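Local coordinates for protein Lys-gingipain W83 (Porphyromonas gingivalis, PDB 6I9A) that cleaves proteins after lysine as a secreted, calcium-binding cysteine endopeptidase and may act as a virulence factor in periodontal disease, at residues V88-E92 and L103-A107; Y139-T143 and L444-K448; L155-A159 and A223-L227; A394-V400 and T411-A416. All coordinates share one frame; numbering follows the deposited sequence.

Contact 1 of 4, residues V88-E92 and L103-A107; sequences VISGE and LYYSA
Ile89 meets Tyr105 through its CG2 branch, which lies 3.7 Å from Tyr105 CE2 and stands at a slant to the ring. This branch is anti to the backbone N, the position that carries it to the phenol end of Tyr105, near CE2 and OH. Ile89 O is hydrogen-bonded to Arg120 NH1. Ser90 turns its hydroxyl back along its own segment: OG donates to Gly91 O over 2.8 Å, within the carbonyl plane and on a lone pair. Gly91 supplies the polar link to the other segment. Its N donates to Tyr105 OH at 2.9 Å, and the N-H...O angle of 138° marks a distinctly bent bond. Gly91 CA sits 3.6 Å from Tyr105 CE2, so backbone and ring are packed as well as bonded, and its phi of 66° favours glycine.

This is the loop that follows strand 79-83 of the four-stranded parallel sheet in the C25 peptidase part, and the short, weakly bonded helix 103-106 packs against it. Tyr105 reaches between loop and sheet, its ring also touching Leu80, Leu82 and helix 56-72. The side chain of Phe254, a calcium-binding residue, comes within about 5 Å of Gly91.

Glu92 extends across Tyr104 at nearly a right angle, with carboxylate and ring planes 42° apart. Glu92 OE1 comes to 3.9 Å from Tyr104 CB, and Glu92 OE2 to 3.9 Å from Tyr104 CD1. These are van der Waals contacts; the charge of Glu92 is met by a salt bridge to Lys60 and a bond from Asn56, while Tyr104 OH pairs with Glu355 and His351.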
loop_
_atom_site.group_PDB
_atom_site.type_symbol
_atom_site.label_atom_id
_atom_site.label_comp_id
_atom_site.label_asym_id
_atom_site.label_seq_id
_atom_site.Cartn_x
_atom_site.Cartn_y
_atom_site.Cartn_z
ATOM N N VAL A 88 -11.912 -14.613 -10.838
ATOM C CA VAL A 88 -11.992 -15.437 -9.629
ATOM C C VAL A 88 -12.573 -14.638 -8.426
ATOM O O VAL A 88 -13.262 -15.222 -7.586
ATOM C CB VAL A 88 -10.702 -16.173 -9.241
ATOM C CG1 VAL A 88 -10.303 -17.244 -10.251
ATOM C CG2 VAL A 88 -9.551 -15.225 -8.990
ATOM N N ILE A 89 -12.289 -13.333 -8.322
ATOM C CA ILE A 89 -12.859 -12.498 -7.239
ATOM C C ILE A 89 -13.429 -11.292 -7.954
ATOM O O ILE A 89 -12.684 -10.431 -8.417
ATOM C CB ILE A 89 -11.839 -12.137 -6.150
ATOM C CG1 ILE A 89 -11.287 -13.399 -5.472
ATOM C CG2 ILE A 89 -12.521 -11.217 -5.111
ATOM C CD1 ILE A 89 -10.019 -13.091 -4.582
ATOM N N SER A 90 -14.728 -11.277 -8.208
ATOM C CA SER A 90 -15.259 -10.340 -9.199
ATOM C C SER A 90 -15.300 -8.874 -8.817
ATOM O O SER A 90 -15.321 -8.042 -9.727
ATOM C CB SER A 90 -16.679 -10.735 -9.604
ATOM O OG SER A 90 -17.517 -10.689 -8.470
ATOM N N GLY A 91 -15.373 -8.559 -7.546
ATOM C CA GLY A 91 -15.804 -7.221 -7.140
ATOM C C GLY A 91 -17.276 -7.014 -7.536
ATOM O O GLY A 91 -17.980 -7.973 -7.911
ATOM N N GLU A 92 -17.772 -5.779 -7.437
ATOM C CA GLU A 92 -19.139 -5.505 -7.875
ATOM C C GLU A 92 -19.161 -4.074 -8.358
ATOM O O GLU A 92 -18.206 -3.309 -8.150
ATOM C CB GLU A 92 -20.187 -5.772 -6.776
ATOM C CG GLU A 92 -20.089 -4.833 -5.579
ATOM C CD GLU A 92 -21.059 -5.256 -4.492
ATOM O OE1 GLU A 92 -20.805 -6.272 -3.808
ATOM O OE2 GLU A 92 -22.084 -4.560 -4.326
ATOM N N LEU A 103 -14.674 -2.191 -2.685
ATOM C CA LEU A 103 -15.032 -1.586 -1.399
ATOM C C LEU A 103 -15.923 -2.479 -0.562
ATOM O O LEU A 103 -15.756 -2.508 0.684
ATOM C CB LEU A 103 -15.778 -0.256 -1.651
ATOM C CG LEU A 103 -16.231 0.471 -0.361
ATOM C CD1 LEU A 103 -15.078 0.860 0.543
ATOM C CD2 LEU A 103 -17.063 1.688 -0.705
ATOM N N TYR A 104 -16.899 -3.148 -1.195
ATOM C CA TYR A 104 -17.909 -3.848 -0.386
ATOM C C TYR A 104 -17.409 -5.182 0.183
ATOM O O TYR A 104 -18.062 -5.716 1.075
ATOM C CB TYR A 104 -19.197 -3.964 -1.179
ATOM C CG TYR A 104 -19.728 -2.557 -1.389
ATOM C CD1 TYR A 104 -19.688 -1.957 -2.649
ATOM C CD2 TYR A 104 -20.151 -1.789 -0.308
ATOM C CE1 TYR A 104 -20.081 -0.630 -2.837
ATOM C CE2 TYR A 104 -20.541 -0.467 -0.474
ATOM C CZ TYR A 104 -20.509 0.109 -1.742
ATOM O OH TYR A 104 -20.834 1.435 -1.896
ATOM N N TYR A 105 -16.232 -5.634 -0.214
ATOM C CA TYR A 105 -15.605 -6.726 0.545
ATOM C C TYR A 105 -15.107 -6.208 1.897
ATOM O O TYR A 105 -15.167 -6.930 2.896
ATOM C CB TYR A 105 -14.405 -7.309 -0.215
ATOM C CG TYR A 105 -14.794 -8.021 -1.504
ATOM C CD1 TYR A 105 -15.761 -9.031 -1.510
ATOM C CD2 TYR A 105 -14.192 -7.681 -2.715
ATOM C CE1 TYR A 105 -16.124 -9.671 -2.701
ATOM C CE2 TYR A 105 -14.548 -8.309 -3.910
ATOM C CZ TYR A 105 -15.513 -9.311 -3.897
ATOM O OH TYR A 105 -15.890 -9.923 -5.068
ATOM N N SER A 106 -14.612 -4.960 1.923
ATOM C CA SER A 106 -13.983 -4.303 3.094
ATOM C C SER A 106 -14.980 -3.577 3.986
ATOM O O SER A 106 -14.695 -3.406 5.179
ATOM C CB SER A 106 -12.900 -3.314 2.629
ATOM O OG SER A 106 -13.363 -2.092 2.075
ATOM N N ALA A 107 -16.093 -3.137 3.452
ATOM C CA ALA A 107 -17.074 -2.322 4.158
ATOM C C ALA A 107 -18.065 -3.272 4.754
ATOM O O ALA A 107 -18.951 -3.771 4.064
ATOM C CB ALA A 107 -17.719 -1.324 3.184
#

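Contact 2 of 4, residues Y139-T143 and L444-K448; sequences YEKAT and LPVIK
Glu140 OE1 is gripped twice, by a hydrogen bond from Trp34 NE1 and a salt bridge to Lys35 NZ, while the backbone O of the same residue meets the ring of Pro445 at the end of helix 126-141. Pro445 CG lies 3.3 Å from Glu140 O and 3.5 Å from Lys141 O, so one methylene touches both carbonyls, and no hydrogen bond joins the two segments. The CB of Pro445 points toward this helix end, and the closest CA pair is Lys141 and Pro445 at 6.2 Å.

Ala142 fills the next position. Its CB lies 3.5 Å from Leu444 CD2 and 3.8 Å from Pro445 CD, the methyl touching both a leucine branch and a methylene of the proline. With CG anti to the carbonyl carbon (chi1 -68°), Leu444 brings CD2 to that methyl. Farther along, Ile447 CD1 meets Lys141 CG at 4.1 Å, the two side chains crossing at about a right angle; both also lie against Trp34 of helix 25-37.

Ala142 has a positive phi of 53° and is the C-prime residue of a Schellman motif, in which Thr143 N returns to Met138 O and Ala142 N makes a weak bond to Tyr139 O. Strand 446-452 pairs with strand 432-439 at the margin of its sheet. The contact is an interdomain one, setting the Schellman-capped end of a helix in the C25 peptidase part against the start of an edge strand of the Ig-like domain.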
loop_
_atom_site.group_PDB
_atom_site.type_symbol
_atom_site.label_atom_id
_atom_site.label_comp_id
_atom_site.label_asym_id
_atom_site.label_seq_id
_atom_site.Cartn_x
_atom_site.Cartn_y
_atom_site.Cartn_z
ATOM N N TYR A 139 11.926 -5.404 -2.299
ATOM C CA TYR A 139 11.766 -4.095 -1.694
ATOM C C TYR A 139 11.718 -4.171 -0.169
ATOM O O TYR A 139 12.436 -3.443 0.540
ATOM C CB TYR A 139 10.468 -3.447 -2.236
ATOM C CG TYR A 139 10.294 -2.015 -1.769
ATOM C CD1 TYR A 139 10.872 -0.954 -2.480
ATOM C CD2 TYR A 139 9.564 -1.717 -0.617
ATOM C CE1 TYR A 139 10.732 0.344 -2.055
ATOM C CE2 TYR A 139 9.413 -0.407 -0.185
ATOM C CZ TYR A 139 9.967 0.618 -0.926
ATOM O OH TYR A 139 9.793 1.911 -0.512
ATOM N N GLU A 140 10.899 -5.085 0.371
ATOM C CA GLU A 140 10.698 -5.176 1.827
ATOM C C GLU A 140 11.891 -5.782 2.575
ATOM O O GLU A 140 12.140 -5.416 3.726
ATOM C CB GLU A 140 9.447 -6.001 2.150
ATOM C CG GLU A 140 8.166 -5.362 1.644
ATOM C CD GLU A 140 6.979 -5.940 2.396
ATOM O OE1 GLU A 140 6.763 -7.170 2.340
ATOM O OE2 GLU A 140 6.226 -5.157 3.023
ATOM N N LYS A 141 12.593 -6.721 1.929
ATOM C CA LYS A 141 13.803 -7.304 2.524
ATOM C C LYS A 141 15.011 -6.427 2.222
ATOM O O LYS A 141 16.103 -6.663 2.779
ATOM C CB LYS A 141 14.060 -8.703 1.980
ATOM C CG LYS A 141 12.975 -9.681 2.426
ATOM C CD LYS A 141 13.368 -11.074 1.930
ATOM C CE LYS A 141 12.480 -12.159 2.456
ATOM N NZ LYS A 141 13.152 -13.499 2.249
ATOM N N ALA A 142 14.833 -5.385 1.359
ATOM C CA ALA A 142 15.900 -4.444 0.997
ATOM C C ALA A 142 17.142 -5.151 0.495
ATOM O O ALA A 142 18.260 -4.849 0.895
ATOM C CB ALA A 142 16.233 -3.506 2.157
ATOM N N THR A 143 16.915 -6.057 -0.480
ATOM C CA THR A 143 18.020 -6.827 -1.084
ATOM C C THR A 143 18.450 -6.224 -2.417
ATOM O O THR A 143 19.250 -6.839 -3.136
ATOM C CB THR A 143 17.576 -8.287 -1.273
ATOM O OG1 THR A 143 16.416 -8.275 -2.097
ATOM C CG2 THR A 143 17.352 -9.005 0.039
ATOM N N LEU A 444 15.670 -0.114 7.432
ATOM C CA LEU A 444 16.017 -1.374 6.810
ATOM C C LEU A 444 15.630 -2.518 7.753
ATOM O O LEU A 444 15.774 -2.379 8.971
ATOM C CB LEU A 444 17.543 -1.397 6.563
ATOM C CG LEU A 444 18.010 -0.407 5.502
ATOM C CD1 LEU A 444 19.536 -0.242 5.559
ATOM C CD2 LEU A 444 17.607 -0.872 4.080
ATOM N N PRO A 445 15.166 -3.630 7.210
ATOM C CA PRO A 445 14.797 -4.773 8.087
ATOM C C PRO A 445 16.033 -5.445 8.670
ATOM O O PRO A 445 17.118 -5.434 8.062
ATOM C CB PRO A 445 14.067 -5.723 7.122
ATOM C CG PRO A 445 14.707 -5.442 5.744
ATOM C CD PRO A 445 14.993 -3.939 5.764
ATOM N N VAL A 446 15.846 -6.073 9.824
ATOM C CA VAL A 446 16.853 -6.939 10.460
ATOM C C VAL A 446 16.317 -8.349 10.345
ATOM O O VAL A 446 15.167 -8.614 10.783
ATOM C CB VAL A 446 17.058 -6.532 11.925
ATOM C CG1 VAL A 446 18.037 -7.479 12.614
ATOM C CG2 VAL A 446 17.510 -5.081 12.058
ATOM N N ILE A 447 17.074 -9.252 9.731
ATOM C CA ILE A 447 16.638 -10.640 9.492
ATOM C C ILE A 447 17.734 -11.551 10.013
ATOM O O ILE A 447 18.828 -11.622 9.454
ATOM C CB ILE A 447 16.358 -10.859 8.007
ATOM C CG1 ILE A 447 15.303 -9.878 7.480
ATOM C CG2 ILE A 447 15.962 -12.347 7.742
ATOM C CD1 ILE A 447 15.092 -10.006 5.958
ATOM N N LYS A 448 17.490 -12.163 11.156
ATOM C CA LYS A 448 18.514 -12.937 11.873
ATOM C C LYS A 448 17.920 -14.254 12.345
ATOM O O LYS A 448 16.737 -14.536 12.087
ATOM C CB LYS A 448 19.045 -12.110 13.069
ATOM C CG LYS A 448 19.792 -10.844 12.670
ATOM C CD LYS A 448 21.157 -11.156 11.967
ATOM C CE LYS A 448 21.804 -9.903 11.429
ATOM N NZ LYS A 448 23.181 -10.191 10.936
#

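Contact 3 of 4, residues L155-A159 and A223-L227; sequences LIAGA and ADPLL
Ala159 N donates to Asp224 O at 2.9 Å, and an N-H...O angle of 171° makes the bond nearly straight, although the donor is tilted 31° from the carbonyl plane. The same oxygen accepts from a water at 2.9 Å, and that water also donates to Ala159 O, so a direct bond and a water bridge join the same two residues. Asp224 O also meets the chain ahead of Ala159: Gly158, without a side chain, lets it come to 3.4 Å from its CA.

The methyl of Ala159 sits over the flat face of the Asp224 carboxylate, almost above CG, with Asp224 OD2 3.4 Å from Ala159 CB; CG anti to the backbone N (chi1 -172°) places that face under the methyl. Deeper in, Ile156 CG2 touches Pro225 CG at 3.8 Å, the two side chains lying antiparallel to one another.

Strand 152-157 belongs to the six-stranded mixed sheet of the peptidase part, and the contact joins its C-terminal end to the turn between strands 221-223 and 226-228 of a small antiparallel sheet. Ala223, at the end of strand 221-223, touches the bound inhibitor, and the side chain of Asp224 lies about 5 Å from that of His216, the inferred proton donor.

The peptide bond between Asp224 and Pro225 is cis. Around it, Tyr213 OH hydrogen-bonds Asp224 N, Tyr201 OH hydrogen-bonds Pro225 O, and Asn164 ND2 hydrogen-bonds Gly158 O.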
loop_
_atom_site.group_PDB
_atom_site.type_symbol
_atom_site.label_atom_id
_atom_site.label_comp_id
_atom_site.label_asym_id
_atom_site.label_seq_id
_atom_site.Cartn_x
_atom_site.Cartn_y
_atom_site.Cartn_z
ATOM N N LEU A 155 7.570 13.233 -10.169
ATOM C CA LEU A 155 6.292 13.938 -9.907
ATOM C C LEU A 155 5.879 14.684 -11.157
ATOM O O LEU A 155 6.682 15.465 -11.710
ATOM C CB LEU A 155 6.510 14.917 -8.760
ATOM C CG LEU A 155 7.025 14.323 -7.437
ATOM C CD1 LEU A 155 7.319 15.437 -6.426
ATOM C CD2 LEU A 155 5.984 13.326 -6.835
ATOM N N ILE A 156 4.662 14.434 -11.642
ATOM C CA ILE A 156 4.219 15.050 -12.898
ATOM C C ILE A 156 2.847 15.668 -12.723
ATOM O O ILE A 156 1.869 14.950 -12.369
ATOM C CB ILE A 156 4.144 13.949 -14.022
ATOM C CG1 ILE A 156 5.564 13.367 -14.277
ATOM C CG2 ILE A 156 3.561 14.551 -15.324
ATOM C CD1 ILE A 156 5.510 12.108 -15.115
ATOM N N ALA A 157 2.745 16.976 -13.037
ATOM C CA ALA A 157 1.475 17.652 -13.222
ATOM C C ALA A 157 1.225 17.619 -14.717
ATOM O O ALA A 157 1.849 18.408 -15.475
ATOM C CB ALA A 157 1.525 19.083 -12.699
ATOM N N GLY A 158 0.439 16.669 -15.200
ATOM C CA GLY A 158 0.237 16.485 -16.630
ATOM C C GLY A 158 -0.613 17.553 -17.270
ATOM O O GLY A 158 -1.048 18.526 -16.647
ATOM N N ALA A 159 -0.894 17.328 -18.549
ATOM C CA ALA A 159 -1.524 18.355 -19.384
ATOM C C ALA A 159 -3.007 18.506 -19.149
ATOM O O ALA A 159 -3.746 17.525 -19.073
ATOM C CB ALA A 159 -1.296 18.018 -20.853
ATOM N N ALA A 223 -2.305 9.596 -19.679
ATOM C CA ALA A 223 -2.568 10.010 -21.053
ATOM C C ALA A 223 -1.677 11.113 -21.607
ATOM O O ALA A 223 -1.440 11.118 -22.834
ATOM C CB ALA A 223 -4.026 10.412 -21.206
ATOM N N ASP A 224 -1.247 12.062 -20.788
ATOM C CA ASP A 224 -0.454 13.184 -21.360
ATOM C C ASP A 224 0.275 13.909 -20.231
ATOM O O ASP A 224 -0.359 14.640 -19.453
ATOM C CB ASP A 224 -1.384 14.173 -22.090
ATOM C CG ASP A 224 -0.637 15.233 -22.854
ATOM O OD1 ASP A 224 0.571 15.352 -22.673
ATOM O OD2 ASP A 224 -1.296 15.996 -23.621
ATOM N N PRO A 225 1.582 13.704 -20.091
ATOM C CA PRO A 225 2.449 12.963 -21.015
ATOM C C PRO A 225 2.116 11.475 -21.034
ATOM O O PRO A 225 1.803 10.872 -19.999
ATOM C CB PRO A 225 3.854 13.215 -20.468
ATOM C CG PRO A 225 3.648 13.574 -19.003
ATOM C CD PRO A 225 2.360 14.362 -19.036
ATOM N N LEU A 226 2.188 10.875 -22.209
ATOM C CA LEU A 226 1.715 9.547 -22.428
ATOM C C LEU A 226 2.666 8.461 -21.937
ATOM O O LEU A 226 3.861 8.409 -22.293
ATOM C CB LEU A 226 1.488 9.359 -23.948
ATOM C CG LEU A 226 0.934 7.995 -24.399
ATOM C CD1 LEU A 226 -0.522 7.797 -23.903
ATOM C CD2 LEU A 226 0.952 7.875 -25.931
ATOM N N LEU A 227 2.093 7.524 -21.161
ATOM C CA LEU A 227 2.780 6.301 -20.731
ATOM C C LEU A 227 1.777 5.195 -20.860
ATOM O O LEU A 227 0.812 5.140 -20.093
ATOM C CB LEU A 227 3.282 6.419 -19.301
ATOM C CG LEU A 227 4.048 5.212 -18.746
ATOM C CD1 LEU A 227 5.359 4.958 -19.504
ATOM C CD2 LEU A 227 4.306 5.386 -17.249
HETATM O O HOH W 1 -3.271 14.754 -19.138
#

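Contact 4 of 4, residues A394-V400 and T411-A416; sequences ASAGSYV and TGVANA
Four backbone hydrogen bonds join the two segments. Val400 N donates to Gly412 O at 2.8 Å with an N-H...O angle of 171°, and Gly412 N returns a bond to Val400 O at 3.0 Å. Val400 and Gly412 are thus a hydrogen-bonded antiparallel pair, and Tyr399 with Val413 is the neighbouring non-hydrogen-bonded one. Beyond the regular strands Gly397 and Ser398 both face Ala414: Ala414 N reaches Ser398 O at 2.8 Å, nearly along the C=O axis, and Gly397 N reaches Ala414 O at 2.9 Å. Two residues thus stand opposite one, a G1 beta bulge. Ser398 O also receives a CA-H...O contact from Val413.

The bulge is coupled to a type II turn from Ser395 to Ser398, whose third residue, Gly397, has a phi of 95° that suits glycine. Ser395 O accepts from both Ser398 N and Ser398 OG. The methyl of Ala414 packs on the carbonyls of Ala394 and Ser395, with Ala414 CB 3.4 Å from Ala394 O.

Tyr399 lays its ring along the second strand: CG is anti to the backbone N (chi1 -174°), and the ring runs past Val413 toward Thr411. Tyr399 CD1 touches Val413 CG2 at 3.7 Å, while Tyr399 OH lies 3.5 Å from Thr411 CG2. The hydroxyl itself is bonded to Gly39 O and Val14 N in the peptidase part. Val400 projects from the other face of the sheet onto Ile438, Ala420 and Val422. This is the open end of the beta hairpin of strands 399-404 and 407-413, within the antiparallel sheet of the Ig-like domain.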
loop_
_atom_site.group_PDB
_atom_site.type_symbol
_atom_site.label_atom_id
_atom_site.label_comp_id
_atom_site.label_asym_id
_atom_site.label_seq_id
_atom_site.Cartn_x
_atom_site.Cartn_y
_atom_site.Cartn_z
ATOM N N ALA A 394 15.165 -3.258 20.628
ATOM C CA ALA A 394 15.201 -2.646 19.302
ATOM C C ALA A 394 14.743 -1.219 19.438
ATOM O O ALA A 394 14.112 -0.867 20.428
ATOM C CB ALA A 394 14.328 -3.413 18.314
ATOM N N SER A 395 15.042 -0.379 18.442
ATOM C CA SER A 395 14.620 1.008 18.570
ATOM C C SER A 395 13.125 1.126 18.824
ATOM O O SER A 395 12.323 0.337 18.279
ATOM C CB SER A 395 15.019 1.870 17.373
ATOM O OG SER A 395 14.277 1.486 16.219
ATOM N N ALA A 396 12.739 2.124 19.613
ATOM C CA ALA A 396 11.341 2.336 19.975
ATOM C C ALA A 396 10.435 2.311 18.738
ATOM O O ALA A 396 10.655 3.026 17.778
ATOM C CB ALA A 396 11.189 3.652 20.711
ATOM N N GLY A 397 9.382 1.510 18.824
ATOM C CA GLY A 397 8.422 1.394 17.737
ATOM C C GLY A 397 8.679 0.247 16.800
ATOM O O GLY A 397 7.826 -0.068 15.978
ATOM N N SER A 398 9.878 -0.382 16.879
ATOM C CA SER A 398 10.148 -1.512 16.010
ATOM C C SER A 398 9.266 -2.695 16.343
ATOM O O SER A 398 8.892 -2.909 17.514
ATOM C CB SER A 398 11.598 -1.966 16.173
ATOM O OG SER A 398 12.512 -0.944 15.772
ATOM N N TYR A 399 8.932 -3.479 15.327
ATOM C CA TYR A 399 8.082 -4.671 15.452
ATOM C C TYR A 399 8.962 -5.896 15.293
ATOM O O TYR A 399 9.654 -6.058 14.278
ATOM C CB TYR A 399 6.998 -4.582 14.392
ATOM C CG TYR A 399 5.926 -5.645 14.452
ATOM C CD1 TYR A 399 5.192 -5.878 15.629
ATOM C CD2 TYR A 399 5.531 -6.324 13.302
ATOM C CE1 TYR A 399 4.113 -6.768 15.641
ATOM C CE2 TYR A 399 4.468 -7.220 13.309
ATOM C CZ TYR A 399 3.757 -7.423 14.476
ATOM O OH TYR A 399 2.677 -8.270 14.451
ATOM N N VAL A 400 8.914 -6.754 16.334
ATOM C CA VAL A 400 9.759 -7.944 16.398
ATOM C C VAL A 400 8.917 -9.190 16.232
ATOM O O VAL A 400 7.895 -9.325 16.911
ATOM C CB VAL A 400 10.517 -7.956 17.745
ATOM C CG1 VAL A 400 11.467 -9.154 17.815
ATOM C CG2 VAL A 400 11.283 -6.644 17.988
ATOM N N THR A 411 5.083 -12.114 18.550
ATOM C CA THR A 411 5.390 -10.739 18.132
ATOM C C THR A 411 5.416 -9.803 19.317
ATOM O O THR A 411 4.748 -10.051 20.341
ATOM C CB THR A 411 4.359 -10.204 17.112
ATOM O OG1 THR A 411 3.091 -10.000 17.737
ATOM C CG2 THR A 411 4.184 -11.095 15.899
ATOM N N GLY A 412 6.089 -8.657 19.158
ATOM C CA GLY A 412 6.010 -7.591 20.125
ATOM C C GLY A 412 6.505 -6.311 19.518
ATOM O O GLY A 412 7.343 -6.321 18.620
ATOM N N VAL A 413 6.057 -5.194 20.067
ATOM C CA VAL A 413 6.504 -3.855 19.643
ATOM C C VAL A 413 7.449 -3.282 20.685
ATOM O O VAL A 413 7.112 -3.264 21.872
ATOM C CB VAL A 413 5.293 -2.926 19.448
ATOM C CG1 VAL A 413 5.772 -1.528 19.072
ATOM C CG2 VAL A 413 4.368 -3.471 18.360
ATOM N N ALA A 414 8.610 -2.810 20.274
ATOM C CA ALA A 414 9.520 -2.158 21.236
ATOM C C ALA A 414 8.867 -0.898 21.812
ATOM O O ALA A 414 8.397 -0.023 21.073
ATOM C CB ALA A 414 10.827 -1.803 20.563
ATOM N N ASN A 415 8.891 -0.796 23.124
ATOM C CA ASN A 415 8.306 0.335 23.829
ATOM C C ASN A 415 9.231 1.568 23.719
ATOM O O ASN A 415 10.258 1.527 23.039
ATOM C CB ASN A 415 7.999 -0.062 25.300
ATOM C CG ASN A 415 9.213 -0.248 26.158
ATOM O OD1 ASN A 415 10.366 0.059 25.798
ATOM N ND2 ASN A 415 8.983 -0.778 27.369
ATOM N N ALA A 416 8.860 2.665 24.420
ATOM C CA ALA A 416 9.615 3.924 24.304
ATOM C C ALA A 416 11.067 3.788 24.811
ATOM O O ALA A 416 11.932 4.544 24.396
ATOM C CB ALA A 416 8.911 5.059 25.067
#

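How the contacts relate
Contacts 1 and 3 lie wholly in the C25 peptidase part, about 30 Å apart between centres; contact 1 lies beside the four-stranded parallel sheet, contact 3 at the end of strand 152-157 of the mixed one. Contact 1 closes first along the chain. Contact 2 then spans some 300 residues, enclosing both contact 3 and contact 4, and it joins the peptidase part to the Ig-like domain. Contacts 2 and 4 share the seven-stranded antiparallel sheet, with centres 16 Å apart and no touch. The centres of contacts 3 and 4 are 41 Å apart, on opposite sides of the chain's centre, and it is contact 3 that borders the inhibitor pocket.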